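Old Yellow Enzyme (Pichia, PDB 6AGZ) probably uses a bound flavin mononucleotide to reduce the activated carbon-carbon double bond of enone compounds asymmetrically, working from a TIM-barrel fold. Local coordinates at residues L226-V231 / E275-A280; G21-K26 / G104-M109. All coordinates share one frame; numbering follows the deposited sequence.

Contact 1: L226-V231 / E275-A280; sequences LVIEAV and EGKRLA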
loop_
_atom_site.group_PDB
_atom_site.type_symbol
_atom_site.label_atom_id
_atom_site.label_comp_id
_atom_site.label_asym_id
_atom_site.label_seq_id
_atom_site.Cartn_x
_atom_site.Cartn_y
_atom_site.Cartn_z
ATOM N N LEU A 226 -3.787 -17.076 -17.660
ATOM C CA LEU A 226 -4.348 -18.132 -18.496
ATOM C C LEU A 226 -5.777 -17.805 -18.920
ATOM O O LEU A 226 -6.154 -18.019 -20.080
ATOM C CB LEU A 226 -4.293 -19.469 -17.758
ATOM C CG LEU A 226 -2.928 -20.161 -17.741
ATOM C CD1 LEU A 226 -2.906 -21.293 -16.726
ATOM C CD2 LEU A 226 -2.578 -20.680 -19.127
ATOM N N VAL A 227 -6.585 -17.275 -17.997
ATOM C CA VAL A 227 -7.968 -16.940 -18.328
ATOM C C VAL A 227 -8.020 -15.784 -19.321
ATOM O O VAL A 227 -8.850 -15.774 -20.238
ATOM C CB VAL A 227 -8.762 -16.634 -17.045
ATOM C CG1 VAL A 227 -10.131 -16.066 -17.381
ATOM C CG2 VAL A 227 -8.911 -17.893 -16.205
ATOM N N ILE A 228 -7.136 -14.795 -19.161
ATOM C CA ILE A 228 -7.074 -13.687 -20.111
ATOM C C ILE A 228 -6.707 -14.198 -21.497
ATOM O O ILE A 228 -7.301 -13.791 -22.504
ATOM C CB ILE A 228 -6.082 -12.612 -19.626
ATOM C CG1 ILE A 228 -6.675 -11.813 -18.464
ATOM C CG2 ILE A 228 -5.696 -11.678 -20.765
ATOM C CD1 ILE A 228 -5.733 -10.765 -17.912
ATOM N N GLU A 229 -5.727 -15.101 -21.573
ATOM C CA GLU A 229 -5.392 -15.707 -22.857
ATOM C C GLU A 229 -6.566 -16.496 -23.422
ATOM O O GLU A 229 -6.739 -16.566 -24.644
ATOM C CB GLU A 229 -4.159 -16.601 -22.709
ATOM C CG GLU A 229 -3.832 -17.430 -23.943
ATOM C CD GLU A 229 -2.455 -18.061 -23.876
ATOM O OE1 GLU A 229 -1.588 -17.682 -24.691
ATOM O OE2 GLU A 229 -2.239 -18.932 -23.006
ATOM N N ALA A 230 -7.399 -17.072 -22.552
ATOM C CA ALA A 230 -8.510 -17.890 -23.028
ATOM C C ALA A 230 -9.636 -17.032 -23.598
ATOM O O ALA A 230 -10.095 -17.263 -24.723
ATOM C CB ALA A 230 -9.029 -18.776 -21.896
ATOM N N VAL A 231 -10.096 -16.037 -22.841
ATOM C CA VAL A 231 -11.317 -15.313 -23.178
ATOM C C VAL A 231 -11.103 -13.822 -23.393
ATOM O O VAL A 231 -12.055 -13.132 -23.788
ATOM C CB VAL A 231 -12.413 -15.533 -22.112
ATOM C CG1 VAL A 231 -12.733 -17.014 -21.975
ATOM C CG2 VAL A 231 -11.978 -14.947 -20.778
ATOM N N GLU A 275 0.270 -3.169 -20.329
ATOM C CA GLU A 275 0.704 -3.947 -21.480
ATOM C C GLU A 275 -0.461 -4.343 -22.382
ATOM O O GLU A 275 -0.315 -5.252 -23.209
ATOM C CB GLU A 275 1.476 -5.183 -21.020
ATOM C CG GLU A 275 2.821 -4.850 -20.396
ATOM C CD GLU A 275 3.455 -6.034 -19.696
ATOM O OE1 GLU A 275 2.851 -7.127 -19.708
ATOM O OE2 GLU A 275 4.558 -5.869 -19.135
ATOM N N GLY A 276 -1.603 -3.678 -22.242
ATOM C CA GLY A 276 -2.728 -3.893 -23.127
ATOM C C GLY A 276 -3.668 -5.010 -22.742
ATOM O O GLY A 276 -4.435 -5.470 -23.595
ATOM N N LYS A 277 -3.644 -5.460 -21.487
ATOM C CA LYS A 277 -4.593 -6.460 -20.991
ATOM C C LYS A 277 -5.233 -5.886 -19.732
ATOM O O LYS A 277 -4.811 -6.176 -18.609
ATOM C CB LYS A 277 -3.909 -7.800 -20.732
ATOM C CG LYS A 277 -3.122 -8.331 -21.919
ATOM C CD LYS A 277 -2.574 -9.717 -21.638
ATOM C CE LYS A 277 -1.783 -9.743 -20.342
ATOM N NZ LYS A 277 -1.951 -11.032 -19.619
ATOM N N ARG A 278 -6.271 -5.078 -19.931
ATOM C CA ARG A 278 -6.970 -4.396 -18.850
ATOM C C ARG A 278 -8.191 -5.216 -18.459
ATOM O O ARG A 278 -9.057 -5.483 -19.300
ATOM C CB ARG A 278 -7.379 -2.986 -19.279
ATOM C CG ARG A 278 -8.424 -2.326 -18.388
ATOM C CD ARG A 278 -7.809 -1.717 -17.136
ATOM N NE ARG A 278 -6.931 -0.592 -17.447
ATOM C CZ ARG A 278 -6.207 0.065 -16.546
ATOM N NH1 ARG A 278 -6.250 -0.293 -15.269
ATOM N NH2 ARG A 278 -5.433 1.072 -16.921
ATOM N N LEU A 279 -8.253 -5.621 -17.192
ATOM C CA LEU A 279 -9.402 -6.370 -16.706
ATOM C C LEU A 279 -10.677 -5.550 -16.860
ATOM O O LEU A 279 -10.650 -4.316 -16.882
ATOM C CB LEU A 279 -9.212 -6.763 -15.239
ATOM C CG LEU A 279 -8.074 -7.722 -14.887
ATOM C CD1 LEU A 279 -8.113 -8.075 -13.406
ATOM C CD2 LEU A 279 -8.146 -8.977 -15.742
ATOM N N ALA A 280 -11.805 -6.253 -16.980
ATOM C CA ALA A 280 -13.093 -5.573 -17.044
ATOM C C ALA A 280 -13.320 -4.728 -15.796
ATOM O O ALA A 280 -13.721 -3.563 -15.885
ATOM C CB ALA A 280 -14.219 -6.592 -17.223
#
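Ile228 and Lys277 bring the last turns of helix 218-231 up to the irregular chain that follows helix 258-274, their CA atoms 7.7 Å apart and the nearest pair between the two backbones. From the helix side Ile228 does all the touching, and it divides its two branches between two partners. CG2, anti to the backbone N, lies 3.8 Å from CD of Lys277, whereas the longer branch ends with CD1 3.7 Å from CD2 of Leu279. The fully extended chi2 of Ile228 (178°) carries CD1 out to that methyl, and the isoleucine and leucine side chains cross at about a right angle. A beta-branched residue suits the place because it offers separate methyls to both neighbours. The lysine chain, bent at chi3 (-53°) and chi4, lays CD against Ile228 and brings NZ to 4.0 Å from Ile228 CG2; NZ also makes a long, weak ion pair with Asp225. A long aliphatic chain with a charged end fits this border between core and solvent. Just before Lys277 the helix ends in a Schellman motif, with Gly276 as its C-prime residue at positive phi; glycine suits the place because a CB would be pressed against the preceding carbonyl O. Buried Leu279 is an apolar fit for the layer between the outer helices and the TIM-barrel strands, where the chain passes from helix 258-274 into strand 281-285. It packs on Val236 and Val238 of strand 236-240, while Val227, one residue before Ile228 on the same helix, meets Val236 and, on helix 158-179, Ala172.

Contact 2: G21-K26 / G104-M109; sequences GKIELK and GSHISM
His106 carries most of this contact, meeting Ile23 and Leu25, which flank Glu24 on the short strand 23-25. Ile23 sends its CD1 to within 3.6 Å of His106 CB. Its CG1 sits between the backbone N and the carbonyl carbon (chi1 63°), and an extended chi2 then takes CD1 to the base of the ring. Leu25 comes in beside it, with CD2 3.5 Å from His106 CD2. Both methyls approach the imidazole obliquely. Branched aliphatic residues suit this place because they pack against CB, CG and CD2, with Ile23 CD1 reaching ND1 as well, while NE2 at the far side meets polar partners. NE2 is 2.7 Å from a water lying at the ring edge in the imidazole plane; the water donates a longer bond, 3.3 Å, to Glu24 O. Glu24 starts its side chain away from the histidine and contributes its backbone carbonyl. The hairpin of strands 18-20 and 23-25 lies at the N-terminal end of the TIM barrel's parallel strands, where strand 106-112 begins; Leu25 also packs on Leu63, and Ile23 and His106 both touch Asp182. Strands 23-25 and 106-109 run at 111° to each other, and side chains and water, rather than a shared sheet ladder, join them. The outcome is an amphipathic use of histidine: one side of it packs against isoleucine and leucine, while a water-mediated bridge from NE2 probably helps hold the rotation of the ring.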
loop_
_atom_site.group_PDB
_atom_site.type_symbol
_atom_site.label_atom_id
_atom_site.label_comp_id
_atom_site.label_asym_id
_atom_site.label_seq_id
_atom_site.Cartn_x
_atom_site.Cartn_y
_atom_site.Cartn_z
ATOM N N GLY A 21 -15.592 -3.460 -19.836
ATOM C CA GLY A 21 -15.213 -4.459 -20.820
ATOM C C GLY A 21 -15.491 -3.924 -22.209
ATOM O O GLY A 21 -15.055 -2.828 -22.578
ATOM N N LYS A 22 -16.240 -4.697 -22.992
ATOM C CA LYS A 22 -16.712 -4.251 -24.294
ATOM C C LYS A 22 -18.206 -3.946 -24.300
ATOM O O LYS A 22 -18.776 -3.728 -25.375
ATOM C CB LYS A 22 -16.385 -5.291 -25.368
ATOM C CG LYS A 22 -15.122 -4.982 -26.159
ATOM C CD LYS A 22 -14.856 -6.021 -27.240
ATOM C CE LYS A 22 -14.379 -7.334 -26.645
ATOM N NZ LYS A 22 -12.920 -7.538 -26.874
ATOM N N ILE A 23 -18.854 -3.924 -23.138
ATOM C CA ILE A 23 -20.287 -3.676 -23.068
ATOM C C ILE A 23 -20.541 -2.324 -22.413
ATOM O O ILE A 23 -19.675 -1.741 -21.749
ATOM C CB ILE A 23 -21.045 -4.792 -22.320
ATOM C CG1 ILE A 23 -20.590 -4.866 -20.863
ATOM C CG2 ILE A 23 -20.854 -6.126 -23.022
ATOM C CD1 ILE A 23 -21.395 -5.826 -20.023
ATOM N N GLU A 24 -21.766 -1.833 -22.598
ATOM C CA GLU A 24 -22.195 -0.527 -22.109
ATOM C C GLU A 24 -23.285 -0.732 -21.066
ATOM O O GLU A 24 -24.428 -1.055 -21.409
ATOM C CB GLU A 24 -22.696 0.345 -23.261
ATOM C CG GLU A 24 -22.939 1.799 -22.887
ATOM C CD GLU A 24 -21.655 2.599 -22.789
ATOM O OE1 GLU A 24 -20.597 2.082 -23.206
ATOM O OE2 GLU A 24 -21.704 3.748 -22.301
ATOM N N LEU A 25 -22.932 -0.548 -19.797
ATOM C CA LEU A 25 -23.901 -0.616 -18.714
ATOM C C LEU A 25 -24.708 0.675 -18.641
ATOM O O LEU A 25 -24.156 1.779 -18.727
ATOM C CB LEU A 25 -23.200 -0.861 -17.378
ATOM C CG LEU A 25 -22.308 -2.097 -17.247
ATOM C CD1 LEU A 25 -21.707 -2.165 -15.852
ATOM C CD2 LEU A 25 -23.085 -3.364 -17.561
ATOM N N LYS A 26 -26.023 0.523 -18.467
ATOM C CA LYS A 26 -26.915 1.672 -18.364
ATOM C C LYS A 26 -26.777 2.389 -17.028
ATOM O O LYS A 26 -27.069 3.587 -16.948
ATOM C CB LYS A 26 -28.363 1.221 -18.576
ATOM C CG LYS A 26 -29.373 2.350 -18.716
ATOM C CD LYS A 26 -30.768 1.805 -18.988
ATOM C CE LYS A 26 -31.799 2.920 -19.051
ATOM N NZ LYS A 26 -33.167 2.396 -19.320
ATOM N N GLY A 104 -32.511 -6.950 -20.905
ATOM C CA GLY A 104 -31.767 -5.730 -21.142
ATOM C C GLY A 104 -30.643 -5.457 -20.168
ATOM O O GLY A 104 -30.111 -4.342 -20.166
ATOM N N SER A 105 -30.269 -6.428 -19.343
ATOM C CA SER A 105 -29.167 -6.293 -18.406
ATOM C C SER A 105 -27.986 -7.143 -18.865
ATOM O O SER A 105 -28.017 -7.785 -19.919
ATOM C CB SER A 105 -29.607 -6.677 -16.992
ATOM O OG SER A 105 -30.595 -5.785 -16.508
ATOM N N HIS A 106 -26.934 -7.139 -18.051
ATOM C CA HIS A 106 -25.708 -7.865 -18.336
ATOM C C HIS A 106 -25.285 -8.614 -17.081
ATOM O O HIS A 106 -25.647 -8.241 -15.962
ATOM C CB HIS A 106 -24.604 -6.911 -18.806
ATOM C CG HIS A 106 -25.087 -5.859 -19.755
ATOM N ND1 HIS A 106 -24.964 -5.974 -21.122
ATOM C CD2 HIS A 106 -25.708 -4.676 -19.533
ATOM C CE1 HIS A 106 -25.480 -4.905 -21.702
ATOM N NE2 HIS A 106 -25.939 -4.102 -20.759
ATOM N N ILE A 107 -24.516 -9.683 -17.268
ATOM C CA ILE A 107 -24.229 -10.603 -16.174
ATOM C C ILE A 107 -22.797 -11.114 -16.274
ATOM O O ILE A 107 -22.296 -11.406 -17.365
ATOM C CB ILE A 107 -25.242 -11.769 -16.148
ATOM C CG1 ILE A 107 -25.041 -12.635 -14.904
ATOM C CG2 ILE A 107 -25.159 -12.599 -17.426
ATOM C CD1 ILE A 107 -26.192 -13.580 -14.639
ATOM N N SER A 108 -22.137 -11.199 -15.120
ATOM C CA SER A 108 -20.830 -11.816 -14.972
ATOM C C SER A 108 -20.948 -12.988 -14.008
ATOM O O SER A 108 -21.738 -12.951 -13.062
ATOM C CB SER A 108 -19.795 -10.809 -14.446
ATOM O OG SER A 108 -18.609 -11.459 -14.022
ATOM N N MET A 109 -20.171 -14.038 -14.254
ATOM C CA MET A 109 -20.146 -15.203 -13.379
ATOM C C MET A 109 -18.876 -15.183 -12.540
ATOM O O MET A 109 -17.770 -15.098 -13.084
ATOM C CB MET A 109 -20.231 -16.507 -14.171
ATOM C CG MET A 109 -19.828 -17.722 -13.340
ATOM S SD MET A 109 -20.176 -19.322 -14.092
ATOM C CE MET A 109 -21.928 -19.484 -13.770
HETATM O O HOH W 1 -27.535 -2.005 -21.108
#

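In the fold
From the N terminus, the chain first forms the hairpin of strands 18-20 and 23-25, which precedes the first barrel strand, 29-31. Contact 2 closes a loop of 77 intervening residues by bringing this hairpin back to the start of the third barrel strand, 106-112. Contact 1 opens later and closes a loop of 43 residues, joining the end of helix 218-231 to the approach to strand 281-285, with strand 236-240 and helix 258-274 between. The two loops therefore follow in series and neither crosses the other. Their centres lie about 17 Å apart, yet they meet by packing where Ala280 CB is 4.3 Å from Gly21 CA, linking the hairpin to the sixth barrel strand's approach.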